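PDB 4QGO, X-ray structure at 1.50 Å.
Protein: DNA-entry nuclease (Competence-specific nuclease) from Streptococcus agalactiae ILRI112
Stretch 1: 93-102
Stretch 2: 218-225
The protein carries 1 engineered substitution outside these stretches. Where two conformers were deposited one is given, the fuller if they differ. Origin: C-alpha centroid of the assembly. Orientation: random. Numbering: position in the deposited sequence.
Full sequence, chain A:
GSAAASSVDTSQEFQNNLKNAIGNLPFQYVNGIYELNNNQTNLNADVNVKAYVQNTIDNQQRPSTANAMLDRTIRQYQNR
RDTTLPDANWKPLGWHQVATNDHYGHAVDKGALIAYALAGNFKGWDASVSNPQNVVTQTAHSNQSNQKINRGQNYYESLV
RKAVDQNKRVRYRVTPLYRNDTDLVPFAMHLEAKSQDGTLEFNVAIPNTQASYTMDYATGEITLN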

# COMPACT_ATOMS: atom_id res chain seq x y z
N LEU A 93 -12.12 2.80 7.23
CA LEU A 93 -13.30 3.00 6.40
C LEU A 93 -13.59 1.74 5.58
O LEU A 93 -12.68 1.13 5.03
CB LEU A 93 -13.09 4.19 5.46
CG LEU A 93 -12.87 5.53 6.15
CD1 LEU A 93 -12.53 6.57 5.12
CD2 LEU A 93 -14.12 5.94 6.93
N GLY A 94 -14.87 1.36 5.51
CA GLY A 94 -15.28 0.22 4.70
C GLY A 94 -15.05 -1.15 5.33
O GLY A 94 -15.15 -2.17 4.64
N TRP A 95 -14.72 -1.18 6.61
CA TRP A 95 -14.37 -2.44 7.28
C TRP A 95 -15.58 -3.34 7.48
O TRP A 95 -16.53 -2.98 8.19
CB TRP A 95 -13.73 -2.18 8.63
CG TRP A 95 -13.23 -3.42 9.34
CD1 TRP A 95 -13.93 -4.19 10.23
CD2 TRP A 95 -11.93 -3.99 9.23
NE1 TRP A 95 -13.13 -5.23 10.67
CE2 TRP A 95 -11.89 -5.12 10.08
CE3 TRP A 95 -10.78 -3.67 8.49
CZ2 TRP A 95 -10.76 -5.92 10.21
CZ3 TRP A 95 -9.65 -4.46 8.63
CH2 TRP A 95 -9.64 -5.58 9.48
N HIS A 96 -15.53 -4.51 6.86
CA HIS A 96 -16.57 -5.53 7.04
C HIS A 96 -15.93 -6.89 6.95
O HIS A 96 -15.81 -7.47 5.88
CB HIS A 96 -17.66 -5.37 5.99
CG HIS A 96 -18.43 -4.09 6.12
ND1 HIS A 96 -19.33 -3.88 7.14
CD2 HIS A 96 -18.40 -2.95 5.40
CE1 HIS A 96 -19.84 -2.67 7.03
NE2 HIS A 96 -19.29 -2.08 5.98
N GLN A 97 -15.49 -7.39 8.10
CA GLN A 97 -14.78 -8.65 8.14
C GLN A 97 -15.67 -9.83 7.76
O GLN A 97 -16.87 -9.86 8.08
CB GLN A 97 -14.21 -8.87 9.54
CG GLN A 97 -13.26 -10.05 9.67
CD GLN A 97 -12.03 -9.91 8.80
OE1 GLN A 97 -12.06 -10.21 7.61
NE2 GLN A 97 -10.93 -9.46 9.40
N VAL A 98 -15.06 -10.82 7.10
CA VAL A 98 -15.73 -12.05 6.66
C VAL A 98 -14.75 -13.21 6.87
O VAL A 98 -13.56 -13.05 6.59
CB VAL A 98 -16.10 -11.97 5.15
CG1 VAL A 98 -16.66 -13.30 4.66
CG2 VAL A 98 -17.07 -10.84 4.86
N ALA A 99 -15.23 -14.35 7.37
CA ALA A 99 -14.41 -15.56 7.39
C ALA A 99 -14.42 -16.13 5.98
O ALA A 99 -15.49 -16.36 5.42
CB ALA A 99 -15.01 -16.56 8.38
N THR A 100 -13.25 -16.34 5.39
CA THR A 100 -13.15 -16.77 4.00
C THR A 100 -13.07 -18.29 3.87
O THR A 100 -12.98 -19.00 4.88
CB THR A 100 -11.88 -16.21 3.35
OG1 THR A 100 -10.75 -16.65 4.11
CG2 THR A 100 -11.91 -14.68 3.35
N ASN A 101 -13.11 -18.77 2.63
CA ASN A 101 -12.83 -20.17 2.32
C ASN A 101 -11.46 -20.32 1.67
O ASN A 101 -11.30 -21.00 0.66
CB ASN A 101 -13.90 -20.74 1.41
CG ASN A 101 -15.26 -20.65 2.03
OD1 ASN A 101 -15.53 -21.27 3.06
ND2 ASN A 101 -16.12 -19.85 1.43
N ASP A 102 -10.47 -19.65 2.24
CA ASP A 102 -9.12 -19.74 1.73
C ASP A 102 -8.13 -19.84 2.88
O ASP A 102 -8.53 -19.85 4.05
CB ASP A 102 -8.80 -18.60 0.75
CG ASP A 102 -8.82 -17.22 1.40
OD1 ASP A 102 -8.57 -17.10 2.62
OD2 ASP A 102 -9.08 -16.25 0.65
N ALA A 218 -17.19 0.53 -2.88
CA ALA A 218 -18.00 1.61 -2.35
C ALA A 218 -18.21 1.45 -0.85
O ALA A 218 -18.08 2.41 -0.09
CB ALA A 218 -19.35 1.70 -3.08
N THR A 219 -18.53 0.23 -0.42
CA THR A 219 -18.93 -0.05 0.96
C THR A 219 -17.95 -0.92 1.74
O THR A 219 -17.94 -0.92 2.97
CB THR A 219 -20.28 -0.79 0.99
OG1 THR A 219 -20.15 -1.97 0.19
CG2 THR A 219 -21.37 0.07 0.40
N GLY A 220 -17.13 -1.67 1.02
CA GLY A 220 -16.30 -2.69 1.64
C GLY A 220 -17.01 -4.03 1.81
O GLY A 220 -16.42 -4.94 2.37
N GLU A 221 -18.24 -4.15 1.31
CA GLU A 221 -18.98 -5.42 1.42
C GLU A 221 -18.35 -6.50 0.55
O GLU A 221 -18.09 -6.30 -0.64
CB GLU A 221 -20.45 -5.23 1.04
CG GLU A 221 -21.30 -6.50 1.15
CD GLU A 221 -22.70 -6.35 0.58
OE1 GLU A 221 -23.60 -7.03 1.10
OE2 GLU A 221 -22.89 -5.58 -0.40
N ILE A 222 -18.12 -7.66 1.16
CA ILE A 222 -17.45 -8.76 0.49
C ILE A 222 -18.44 -9.87 0.15
O ILE A 222 -19.28 -10.24 0.98
CB ILE A 222 -16.35 -9.32 1.39
CG1 ILE A 222 -15.22 -8.29 1.49
CG2 ILE A 222 -15.84 -10.66 0.86
CD1 ILE A 222 -14.34 -8.52 2.67
N THR A 223 -18.32 -10.38 -1.07
CA THR A 223 -19.10 -11.54 -1.49
C THR A 223 -18.13 -12.70 -1.76
O THR A 223 -17.32 -12.62 -2.68
CB THR A 223 -19.90 -11.21 -2.76
OG1 THR A 223 -20.79 -10.12 -2.47
CG2 THR A 223 -20.72 -12.41 -3.20
N LEU A 224 -18.21 -13.76 -0.96
CA LEU A 224 -17.33 -14.91 -1.14
C LEU A 224 -17.68 -15.64 -2.43
O LEU A 224 -18.85 -15.71 -2.80
CB LEU A 224 -17.45 -15.86 0.05
CG LEU A 224 -17.10 -15.25 1.41
CD1 LEU A 224 -17.31 -16.27 2.52
CD2 LEU A 224 -15.66 -14.72 1.44
N ASN A 225 -16.67 -16.19 -3.10
CA ASN A 225 -16.92 -16.96 -4.32
C ASN A 225 -17.67 -18.24 -3.96
O ASN A 225 -17.57 -18.71 -2.82
CB ASN A 225 -15.62 -17.33 -5.04
CG ASN A 225 -14.93 -16.12 -5.67
OD1 ASN A 225 -15.52 -15.05 -5.84
ND2 ASN A 225 -13.66 -16.30 -6.03
OXT ASN A 225 -18.37 -18.82 -4.80
O HOH W 1 -14.33 -5.26 4.35
O HOH W 2 -18.33 -7.97 4.08
O HOH W 3 -15.41 -18.73 -1.11

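The two stretches run nearly parallel, their end-to-end directions 2° apart, yet no direct hydrogen bond joins them. The first rule of this contact is that two backbones can lie side by side without pairing, provided that glycines, waters and a few apolar side chains share the work.

Ala 218 stays out of reach, and the contact opens at Thr 219, through its backbone. Its carbonyl O lies 3.4 Å from CA of Gly 94, a CA-H...O contact, and 3.2 Å from CD2 of His 96, sitting at the edge of the imidazole ring near its plane. The threonine side chain serves its own stretch instead: OG1 accepts a hydrogen bond from N of Glu 221 at 3.1 Å, bracing the turn around Gly 220.

Gly 220 is where the backbones come closest, its CA 4.3 Å from CA of Gly 94. A second CA-H...O contact forms here, better aligned than the first: CA of Gly 220 lies 3.3 Å from O of Gly 94, with an angle of 165° at the hydrogen. A CB at Gly 220 would point toward stretch 1 and fall 1.8 Å from O of Gly 94, a plain clash, and its backbone angles call for glycine in their own right. At Gly 94 the argument is milder, resting on its positive phi. Water 1 then bridges the chains, accepting from N of His 96 (2.9 Å) and donating to O of Gly 220 (2.9 Å).

Glu 221 directs its CA-to-CB bond away, and the alternation that follows is strand-like: Ile 222 toward, Thr 223 away, Leu 224 toward. The backbones have now separated, with CA of Ile 222 7.2 Å from CA of Val 98, leaving room for side chains and solvent. Water 2 accepts from N of Ile 222 (2.9 Å) and donates to O of His 96 (3.1 Å), replacing a direct backbone bond. Beside it, CB of Ile 222 packs 3.9 Å from CG2 of Val 98, while CD1 reaches to 3.7 Å from O of His 96.

Leu 224 gives up the most surface of any residue here, 82 Å². Its CD2 meets CG1 of Val 98 at 3.7 Å, so the valine touches both inward-facing residues of the strand; CD1 of Leu 224 lies 3.4 Å from O of Ala 99 and 3.9 Å from ND2 of Asn 101. At the C-terminal Asn 225, water 3 closes the contact, donating to its O (2.8 Å) and accepting from ND2 of Asn 101 (2.9 Å).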